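Local coordinates for glyoxylate reductase (Paecilomyces sp. J18, PDB 3WNV), which probably reduces glyoxylate to glycolate with a nicotinamide cofactor, as a fungal member of the D-isomer specific 2-hydroxyacid dehydrogenase family, at residues Ile180-Asn186 against Ala196-Phe201; Ser106-Val111 against Glu302-Val307; Asp151-Lys155 against Phe176-Ile180. One frame throughout, in Å; residues are numbered along the deposited sequence.

Contact 1: Ile180-Asn186 against Ala196-Phe201; sequences IIYHNRN and AKYVSF
Tyr198 turns the edge of its ring toward the face of Tyr182 in an offset edge-to-face pair, the two planes standing 71° apart. Tyr198 CD1 does the touching, 3.5 Å from Tyr182 CZ, while Ala196 CB comes up beside Tyr182 CD1 at the near end of that ring. Tyr182 CG lies between its backbone N and carbonyl carbon (chi1 83°), which folds the ring back over the neighbouring strand; beyond it, Tyr182 OH bonds with Glu193 OE2 and Leu188 N in the connection between the strands. The far end of Tyr198 is held too: Tyr198 OH donates to Asn184 O over 3.1 Å, almost in line with the carbonyl bond.

Under the aromatic pair the two strands run parallel. Ile180 O takes the N-H of Lys197, Lys197 O takes that of Tyr182, and Tyr182 O takes that of Val199 N at 2.9 Å, so the bonds zigzag from one strand to the other. Ile181 and Lys197 face the side of the sheet away from the tyrosines, where Ile181 CB meets Val199 CG2 at 4.2 Å.

His183 prolongs the pairing with its side chain. With CG anti to the backbone N (chi1 178°), His183 ND1 donates to Val199 O at 2.8 Å, in the plane of that carbonyl and close to the plane of the imidazole. Phe201 CB sits over a face of the His183 ring, 4.0 Å from the ring centroid, a CH-pi contact that ties in the start of helix 201-207. Asn184 OD1, meanwhile, accepts from Met162 N in the glycine-rich turn after strand 156-160. Strand 179-183, helix 190-193 and edge strand 197-198 form a right-handed beta-alpha-beta crossover, as expected of the Rossmann-type nucleotide-binding domain.

Contact 2: Ser106-Val111 against Glu302-Val307; sequences STPIAV and EMELLV
Leu306 pushes its CD2 methyl into the bend of the 106-111 loop, reaching Thr107 CA at 3.7 Å. Pro108 CD and Ala110 CB stand a little farther off the same methyl, so one branch of the leucine fills the hollow that the curled backbone makes. The extended first torsion (CG anti to N, chi1 -177°) carries the branch outward from helix 297-317 to get there.

The loop answers with bumps of its own. Ala110 CB is a small knob that settles against the helix between Glu302 CG, at 3.8 Å, and Met303 CG, at 3.9 Å; here the backbones come close, and the glutamate contributes only its aliphatic part. Thr107 supplies a second knob: its CG2 enters the space between Met303 O and Val307, and the 3.4 Å from Thr107 CG2 to Val307 CG2 is tighter than an ordinary van der Waals contact.

Met303 closes the other flank. Its chain bends at the last torsion, bringing Met303 CE to 3.6 Å from Val111 CG1 and at the same time alongside Thr107 OG1, 3.8 Å away. With an alanine here CG, SD and CE all go, which is likely to leave Ala110 CB and Val111 CG1 without their partner and open a gap beside Thr107. No hydrogen bond crosses; Thr107 OG1 has a weak one with Gly86 N.

Met303 and Val307 also lie on Asn85 of strand 81-85, and a sulfate ion is bound about 4 Å from the side chain of Val111. The loop leads from strand 103-105 of the N-terminal five-stranded sheet to helix 112-127, and a helix from the far end of the chain returns to pack on it, as in other D-2-hydroxyacid dehydrogenases, where the C-terminal helix completes the substrate-binding domain.

Contact 3: Asp151-Lys155 against Phe176-Ile180; sequences DPNGK and FGMNI
Pro152 lays its ring against both ends of the 176-178 bend: Pro152 CG faces Phe176 CB at 4.0 Å and lies near the edge of the phenyl ring, while CB rests on CG and SD of Met178. Its carbonyl begins a type II beta turn, accepting from Lys155 N.

Asn153, second in the turn, points its CB mostly outward, but the amide swings back so that Asn153 OD1 comes 3.6 Å from Gly177 CA. That leaves no room for a side chain on Gly177, whose positive phi of 85° belongs to the Schellman motif ending helix 164-175; a CB there would clash with the amide oxygen.

Gly154 takes the third place of the turn, where its own positive phi favours glycine. Gly154 N donates to Gly177 O over 2.9 Å, coming from above the carbonyl plane and off the lone pairs. A water donates to Gly154 O and, at 3.0 Å, to Asn179 OD1, bridging turn and strand.

Lys155 then straightens the chain toward strand 156-160. Lys155 O accepts from Asn179 N at 3.0 Å and is also approached by Met178 CA at 3.3 Å, a CA-H...O contact beside the conventional bond. The lysine side chain runs back over the turn, and Lys155 NZ donates to Asp151 O at 3.0 Å, closing a ring across the loop.

The two segments thus bring neighbouring parallel strands into step: the Asn179 bond to Lys155 is followed by Asn179 pairing with Leu157. The Met178 side chain packs into the core, touching Ala173 of helix 164-175, Leu157 of strand 156-160 and Met123 of helix 112-127, and Pro152 and Phe176 both lean on Ile124 of that last helix.

Overall arrangement
From the N terminus the chain first builds the five-stranded sheet, and contact 2 opens just after its last strand, 103-105. Helix 112-127 then leads toward the seven-stranded Rossmann sheet. Contact 3 closes a short loop around strand 156-160 and helix 164-175; contact 1 follows in series, closing the next one around helix 190-193. The two share Ile180 on strand 179-183, and their centres lie about 17 Å apart. Only when the chain has finished that sheet and returned along helix 297-317 does Glu302-Val307 close contact 2, whose long loop encloses both others. Contacts 1 and 3 thus tie neighbouring strands within one domain, while contact 2 joins a loop after the first sheet to the last helix, some 190 residues on.

Contact 1: Ile180-Asn186 against Ala196-Phe201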
loop_
_atom_site.group_PDB
_atom_site.type_symbol
_atom_site.label_atom_id
_atom_site.label_comp_id
_atom_site.label_asym_id
_atom_site.label_seq_id
_atom_site.Cartn_x
_atom_site.Cartn_y
_atom_site.Cartn_z
ATOM N N ILE A 180 -8.248 19.900 -7.234
ATOM C CA ILE A 180 -7.277 18.789 -7.228
ATOM C C ILE A 180 -6.053 19.143 -8.057
ATOM O O ILE A 180 -6.178 19.554 -9.216
ATOM C CB ILE A 180 -7.867 17.491 -7.795
ATOM C CG1 ILE A 180 -9.274 17.257 -7.254
ATOM C CG2 ILE A 180 -6.921 16.293 -7.528
ATOM C CD1 ILE A 180 -9.318 17.027 -5.704
ATOM N N ILE A 181 -4.874 19.013 -7.464
ATOM C CA ILE A 181 -3.623 19.121 -8.226
ATOM C C ILE A 181 -2.782 17.870 -8.006
ATOM O O ILE A 181 -2.949 17.159 -7.014
ATOM C CB ILE A 181 -2.789 20.378 -7.870
ATOM C CG1 ILE A 181 -2.402 20.370 -6.377
ATOM C CG2 ILE A 181 -3.576 21.636 -8.213
ATOM C CD1 ILE A 181 -1.446 21.564 -6.001
ATOM N N TYR A 182 -1.853 17.605 -8.916
ATOM C CA TYR A 182 -1.026 16.416 -8.765
ATOM C C TYR A 182 0.313 16.546 -9.452
ATOM O O TYR A 182 0.498 17.341 -10.382
ATOM C CB TYR A 182 -1.747 15.175 -9.311
ATOM C CG TYR A 182 -1.603 15.027 -10.823
ATOM C CD1 TYR A 182 -2.389 15.783 -11.701
ATOM C CD2 TYR A 182 -0.694 14.124 -11.372
ATOM C CE1 TYR A 182 -2.252 15.661 -13.108
ATOM C CE2 TYR A 182 -0.572 13.986 -12.768
ATOM C CZ TYR A 182 -1.356 14.751 -13.616
ATOM O OH TYR A 182 -1.217 14.588 -14.992
ATOM N N HIS A 183 1.245 15.711 -9.007
ATOM C CA HIS A 183 2.529 15.590 -9.679
ATOM C C HIS A 183 2.911 14.125 -9.826
ATOM O O HIS A 183 2.942 13.365 -8.850
ATOM C CB HIS A 183 3.644 16.320 -8.933
ATOM C CG HIS A 183 4.985 16.153 -9.589
ATOM N ND1 HIS A 183 5.304 16.772 -10.780
ATOM C CD2 HIS A 183 6.047 15.365 -9.278
ATOM C CE1 HIS A 183 6.529 16.418 -11.145
ATOM N NE2 HIS A 183 6.994 15.561 -10.262
ATOM N N ASN A 184 3.176 13.741 -11.063
ATOM C CA ASN A 184 3.801 12.462 -11.363
ATOM C C ASN A 184 5.043 12.846 -12.134
ATOM O O ASN A 184 5.113 13.957 -12.652
ATOM C CB ASN A 184 2.903 11.629 -12.282
ATOM C CG ASN A 184 1.731 11.030 -11.562
ATOM O OD1 ASN A 184 1.370 11.462 -10.439
ATOM N ND2 ASN A 184 1.127 10.007 -12.185
ATOM N N ARG A 185 6.006 11.935 -12.274
ATOM C CA ARG A 185 7.171 12.238 -13.098
ATOM C C ARG A 185 6.746 12.654 -14.521
ATOM O O ARG A 185 7.314 13.587 -15.104
ATOM C CB ARG A 185 8.092 11.028 -13.162
ATOM C CG ARG A 185 8.864 10.971 -14.461
ATOM C CD ARG A 185 9.940 9.907 -14.469
ATOM N NE ARG A 185 9.537 8.644 -13.862
ATOM C CZ ARG A 185 10.044 8.157 -12.728
ATOM N NH1 ARG A 185 10.986 8.818 -12.059
ATOM N NH2 ARG A 185 9.604 6.999 -12.265
ATOM N N ASN A 186 5.704 12.011 -15.053
ATOM C CA ASN A 186 5.140 12.428 -16.344
ATOM C C ASN A 186 3.661 12.774 -16.242
ATOM O O ASN A 186 2.897 12.086 -15.579
ATOM C CB ASN A 186 5.338 11.343 -17.410
ATOM C CG ASN A 186 6.798 11.175 -17.810
ATOM O OD1 ASN A 186 7.356 10.082 -17.699
ATOM N ND2 ASN A 186 7.425 12.256 -18.247
ATOM N N ALA A 196 -7.943 16.434 -12.778
ATOM C CA ALA A 196 -6.891 17.062 -11.964
ATOM C C ALA A 196 -5.865 17.833 -12.781
ATOM O O ALA A 196 -5.538 17.437 -13.905
ATOM C CB ALA A 196 -6.197 16.012 -11.110
ATOM N N LYS A 197 -5.349 18.913 -12.192
ATOM C CA LYS A 197 -4.351 19.804 -12.780
ATOM C C LYS A 197 -2.883 19.408 -12.492
ATOM O O LYS A 197 -2.458 19.262 -11.339
ATOM C CB LYS A 197 -4.603 21.196 -12.229
ATOM C CG LYS A 197 -3.677 22.254 -12.732
ATOM C CD LYS A 197 -4.329 23.620 -12.522
ATOM C CE LYS A 197 -3.595 24.707 -13.275
ATOM N NZ LYS A 197 -2.651 25.438 -12.383
ATOM N N TYR A 198 -2.109 19.214 -13.542
ATOM C CA TYR A 198 -0.709 18.795 -13.379
ATOM C C TYR A 198 0.155 19.950 -12.914
ATOM O O TYR A 198 0.049 21.048 -13.451
ATOM C CB TYR A 198 -0.172 18.322 -14.718
ATOM C CG TYR A 198 1.258 17.860 -14.645
ATOM C CD1 TYR A 198 1.557 16.615 -14.142
ATOM C CD2 TYR A 198 2.299 18.674 -15.071
ATOM C CE1 TYR A 198 2.855 16.172 -14.077
ATOM C CE2 TYR A 198 3.618 18.232 -15.009
ATOM C CZ TYR A 198 3.877 16.976 -14.497
ATOM O OH TYR A 198 5.167 16.474 -14.418
ATOM N N VAL A 199 1.020 19.703 -11.928
ATOM C CA VAL A 199 1.954 20.713 -11.416
ATOM C C VAL A 199 3.333 20.092 -11.141
ATOM O O VAL A 199 3.482 18.866 -11.084
ATOM C CB VAL A 199 1.426 21.381 -10.113
ATOM C CG1 VAL A 199 0.132 22.121 -10.371
ATOM C CG2 VAL A 199 1.259 20.375 -8.985
ATOM N N SER A 200 4.347 20.933 -10.985
ATOM C CA SER A 200 5.692 20.428 -10.736
ATOM C C SER A 200 5.741 19.971 -9.290
ATOM O O SER A 200 4.820 20.243 -8.533
ATOM C CB SER A 200 6.731 21.513 -10.975
ATOM O OG SER A 200 6.573 22.564 -10.032
ATOM N N PHE A 201 6.785 19.224 -8.925
ATOM C CA PHE A 201 6.945 18.772 -7.534
ATOM C C PHE A 201 6.954 19.982 -6.584
ATOM O O PHE A 201 6.218 20.018 -5.606
ATOM C CB PHE A 201 8.220 17.904 -7.425
ATOM C CG PHE A 201 8.436 17.250 -6.068
ATOM C CD1 PHE A 201 7.788 16.076 -5.726
ATOM C CD2 PHE A 201 9.345 17.785 -5.158
ATOM C CE1 PHE A 201 8.009 15.447 -4.458
ATOM C CE2 PHE A 201 9.572 17.176 -3.897
ATOM C CZ PHE A 201 8.888 15.994 -3.555
#

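Contact 2: Ser106-Val111 against Glu302-Val307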
loop_
_atom_site.group_PDB
_atom_site.type_symbol
_atom_site.label_atom_id
_atom_site.label_comp_id
_atom_site.label_asym_id
_atom_site.label_seq_id
_atom_site.Cartn_x
_atom_site.Cartn_y
_atom_site.Cartn_z
ATOM N N SER A 106 0.583 -8.706 -9.287
ATOM C CA SER A 106 0.178 -8.085 -8.024
ATOM C C SER A 106 -1.315 -7.886 -8.139
ATOM O O SER A 106 -1.934 -8.459 -9.059
ATOM C CB SER A 106 0.853 -6.709 -7.833
ATOM O OG SER A 106 0.692 -5.984 -9.041
ATOM N N THR A 107 -1.883 -7.089 -7.241
ATOM C CA THR A 107 -3.329 -6.813 -7.269
ATOM C C THR A 107 -3.619 -5.310 -7.334
ATOM O O THR A 107 -4.003 -4.731 -6.312
ATOM C CB THR A 107 -4.044 -7.378 -6.054
ATOM O OG1 THR A 107 -3.525 -6.790 -4.843
ATOM C CG2 THR A 107 -3.872 -8.900 -5.997
ATOM N N PRO A 108 -3.575 -4.759 -8.567
ATOM C CA PRO A 108 -3.870 -3.348 -8.916
ATOM C C PRO A 108 -5.310 -3.089 -9.411
ATOM O O PRO A 108 -5.808 -3.820 -10.181
ATOM C CB PRO A 108 -2.964 -3.127 -10.120
ATOM C CG PRO A 108 -3.053 -4.447 -10.821
ATOM C CD PRO A 108 -2.884 -5.434 -9.679
ATOM N N ILE A 109 -6.000 -2.104 -8.858
ATOM C CA ILE A 109 -7.422 -1.936 -9.141
ATOM C C ILE A 109 -8.440 -2.743 -8.344
ATOM O O ILE A 109 -9.587 -2.530 -8.540
ATOM C CB ILE A 109 -7.850 -2.290 -10.561
ATOM C CG1 ILE A 109 -6.860 -1.832 -11.619
ATOM C CG2 ILE A 109 -9.225 -1.691 -10.815
ATOM C CD1 ILE A 109 -7.449 -1.971 -13.029
ATOM N N ALA A 110 -8.038 -3.521 -7.376
ATOM C CA ALA A 110 -8.854 -4.088 -6.358
ATOM C C ALA A 110 -8.739 -3.271 -5.070
ATOM O O ALA A 110 -9.656 -3.219 -4.335
ATOM C CB ALA A 110 -8.512 -5.495 -6.133
ATOM N N VAL A 111 -7.582 -2.669 -4.837
ATOM C CA VAL A 111 -7.375 -1.918 -3.592
ATOM C C VAL A 111 -7.922 -0.496 -3.654
ATOM O O VAL A 111 -7.988 0.179 -2.620
ATOM C CB VAL A 111 -5.869 -1.832 -3.218
ATOM C CG1 VAL A 111 -5.232 -3.211 -3.127
ATOM C CG2 VAL A 111 -5.137 -0.981 -4.234
ATOM N N GLU A 302 -11.845 -9.695 -2.911
ATOM C CA GLU A 302 -11.576 -9.355 -4.324
ATOM C C GLU A 302 -10.080 -9.477 -4.615
ATOM O O GLU A 302 -9.683 -9.927 -5.696
ATOM C CB GLU A 302 -12.022 -7.946 -4.655
ATOM C CG GLU A 302 -11.727 -7.526 -6.100
ATOM C CD GLU A 302 -12.569 -8.268 -7.150
ATOM O OE1 GLU A 302 -13.539 -8.996 -6.804
ATOM O OE2 GLU A 302 -12.235 -8.131 -8.350
ATOM N N MET A 303 -9.253 -9.102 -3.643
ATOM C CA MET A 303 -7.791 -9.189 -3.832
ATOM C C MET A 303 -7.357 -10.670 -3.944
ATOM O O MET A 303 -6.652 -11.031 -4.875
ATOM C CB MET A 303 -7.059 -8.464 -2.710
ATOM C CG MET A 303 -7.148 -6.873 -2.739
ATOM S SD MET A 303 -6.635 -6.299 -1.138
ATOM C CE MET A 303 -4.858 -6.350 -1.365
ATOM N N GLU A 304 -7.760 -11.505 -2.990
ATOM C CA GLU A 304 -7.521 -12.959 -3.126
ATOM C C GLU A 304 -7.964 -13.567 -4.461
ATOM O O GLU A 304 -7.217 -14.379 -5.033
ATOM C CB GLU A 304 -8.107 -13.718 -1.944
ATOM C CG GLU A 304 -7.366 -13.418 -0.671
ATOM C CD GLU A 304 -7.845 -14.196 0.529
ATOM O OE1 GLU A 304 -8.966 -14.759 0.520
ATOM O OE2 GLU A 304 -7.109 -14.204 1.535
ATOM N N LEU A 305 -9.173 -13.244 -4.917
ATOM C CA LEU A 305 -9.696 -13.808 -6.160
ATOM C C LEU A 305 -8.843 -13.399 -7.360
ATOM O O LEU A 305 -8.630 -14.206 -8.279
ATOM C CB LEU A 305 -11.169 -13.434 -6.370
ATOM C CG LEU A 305 -12.150 -14.075 -5.395
ATOM C CD1 LEU A 305 -13.558 -13.545 -5.642
ATOM C CD2 LEU A 305 -12.130 -15.580 -5.514
ATOM N N LEU A 306 -8.370 -12.147 -7.353
ATOM C CA LEU A 306 -7.485 -11.659 -8.411
ATOM C C LEU A 306 -6.167 -12.425 -8.449
ATOM O O LEU A 306 -5.693 -12.795 -9.515
ATOM C CB LEU A 306 -7.227 -10.140 -8.267
ATOM C CG LEU A 306 -6.363 -9.482 -9.360
ATOM C CD1 LEU A 306 -6.900 -9.745 -10.776
ATOM C CD2 LEU A 306 -6.315 -8.008 -9.050
ATOM N N VAL A 307 -5.580 -12.702 -7.289
ATOM C CA VAL A 307 -4.366 -13.507 -7.254
ATOM C C VAL A 307 -4.625 -14.915 -7.779
ATOM O O VAL A 307 -3.820 -15.471 -8.543
ATOM C CB VAL A 307 -3.794 -13.585 -5.814
ATOM C CG1 VAL A 307 -2.425 -14.286 -5.819
ATOM C CG2 VAL A 307 -3.641 -12.177 -5.242
#

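Contact 3: Asp151-Lys155 against Phe176-Ile180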
loop_
_atom_site.group_PDB
_atom_site.type_symbol
_atom_site.label_atom_id
_atom_site.label_comp_id
_atom_site.label_asym_id
_atom_site.label_seq_id
_atom_site.Cartn_x
_atom_site.Cartn_y
_atom_site.Cartn_z
ATOM N N ASP A 151 -13.009 23.266 7.025
ATOM C CA ASP A 151 -13.752 22.585 5.979
ATOM C C ASP A 151 -12.831 22.328 4.824
ATOM O O ASP A 151 -11.964 23.154 4.533
ATOM C CB ASP A 151 -14.880 23.471 5.462
ATOM C CG ASP A 151 -15.935 23.734 6.522
ATOM O OD1 ASP A 151 -16.128 22.865 7.410
ATOM O OD2 ASP A 151 -16.543 24.814 6.455
ATOM N N PRO A 152 -13.004 21.184 4.166
ATOM C CA PRO A 152 -12.236 20.963 2.929
ATOM C C PRO A 152 -12.752 21.768 1.755
ATOM O O PRO A 152 -12.013 21.960 0.776
ATOM C CB PRO A 152 -12.443 19.474 2.652
ATOM C CG PRO A 152 -13.729 19.116 3.342
ATOM C CD PRO A 152 -13.792 20.004 4.571
ATOM N N ASN A 153 -13.998 22.239 1.830
ATOM C CA ASN A 153 -14.552 23.065 0.748
ATOM C C ASN A 153 -13.618 24.218 0.296
ATOM O O ASN A 153 -13.114 24.990 1.118
ATOM C CB ASN A 153 -15.934 23.634 1.170
ATOM C CG ASN A 153 -16.674 24.264 0.027
ATOM O OD1 ASN A 153 -16.677 23.737 -1.067
ATOM N ND2 ASN A 153 -17.303 25.424 0.268
ATOM N N GLY A 154 -13.404 24.332 -1.013
ATOM C CA GLY A 154 -12.567 25.374 -1.581
ATOM C C GLY A 154 -11.068 25.183 -1.424
ATOM O O GLY A 154 -10.299 26.019 -1.899
ATOM N N LYS A 155 -10.644 24.114 -0.755
ATOM C CA LYS A 155 -9.228 23.912 -0.512
ATOM C C LYS A 155 -8.597 23.016 -1.568
ATOM O O LYS A 155 -9.274 22.236 -2.216
ATOM C CB LYS A 155 -9.006 23.299 0.866
ATOM C CG LYS A 155 -9.398 24.262 2.012
ATOM C CD LYS A 155 -8.888 23.758 3.345
ATOM C CE LYS A 155 -8.857 24.911 4.337
ATOM N NZ LYS A 155 -10.192 25.572 4.397
ATOM N N PHE A 176 -16.364 16.745 -1.959
ATOM C CA PHE A 176 -16.214 17.553 -0.737
ATOM C C PHE A 176 -15.880 19.006 -1.069
ATOM O O PHE A 176 -15.648 19.803 -0.170
ATOM C CB PHE A 176 -15.157 16.976 0.232
ATOM C CG PHE A 176 -15.574 15.708 0.928
ATOM C CD1 PHE A 176 -15.713 14.519 0.224
ATOM C CD2 PHE A 176 -15.783 15.691 2.297
ATOM C CE1 PHE A 176 -16.091 13.350 0.856
ATOM C CE2 PHE A 176 -16.167 14.518 2.942
ATOM C CZ PHE A 176 -16.317 13.346 2.232
ATOM N N GLY A 177 -15.884 19.355 -2.356
ATOM C CA GLY A 177 -15.646 20.721 -2.786
ATOM C C GLY A 177 -14.181 21.120 -2.951
ATOM O O GLY A 177 -13.874 22.321 -3.049
ATOM N N MET A 178 -13.278 20.134 -2.974
ATOM C CA MET A 178 -11.837 20.400 -3.144
ATOM C C MET A 178 -11.416 20.568 -4.615
ATOM O O MET A 178 -12.047 20.023 -5.507
ATOM C CB MET A 178 -11.000 19.305 -2.492
ATOM C CG MET A 178 -11.354 19.128 -1.041
ATOM S SD MET A 178 -10.223 18.024 -0.224
ATOM C CE MET A 178 -8.858 19.114 0.188
ATOM N N ASN A 179 -10.363 21.362 -4.828
ATOM C CA ASN A 179 -9.698 21.484 -6.121
ATOM C C ASN A 179 -8.541 20.500 -6.099
ATOM O O ASN A 179 -7.909 20.281 -5.054
ATOM C CB ASN A 179 -9.132 22.884 -6.295
ATOM C CG ASN A 179 -10.190 23.930 -6.245
ATOM O OD1 ASN A 179 -10.072 24.909 -5.510
ATOM N ND2 ASN A 179 -11.252 23.729 -7.014
ATOM N N ILE A 180 -8.248 19.900 -7.234
ATOM C CA ILE A 180 -7.277 18.789 -7.228
ATOM C C ILE A 180 -6.053 19.143 -8.057
ATOM O O ILE A 180 -6.178 19.554 -9.216
ATOM C CB ILE A 180 -7.867 17.491 -7.795
ATOM C CG1 ILE A 180 -9.274 17.257 -7.254
ATOM C CG2 ILE A 180 -6.921 16.293 -7.528
ATOM C CD1 ILE A 180 -9.318 17.027 -5.704
HETATM O O HOH W 1 -8.068 25.920 -3.573
#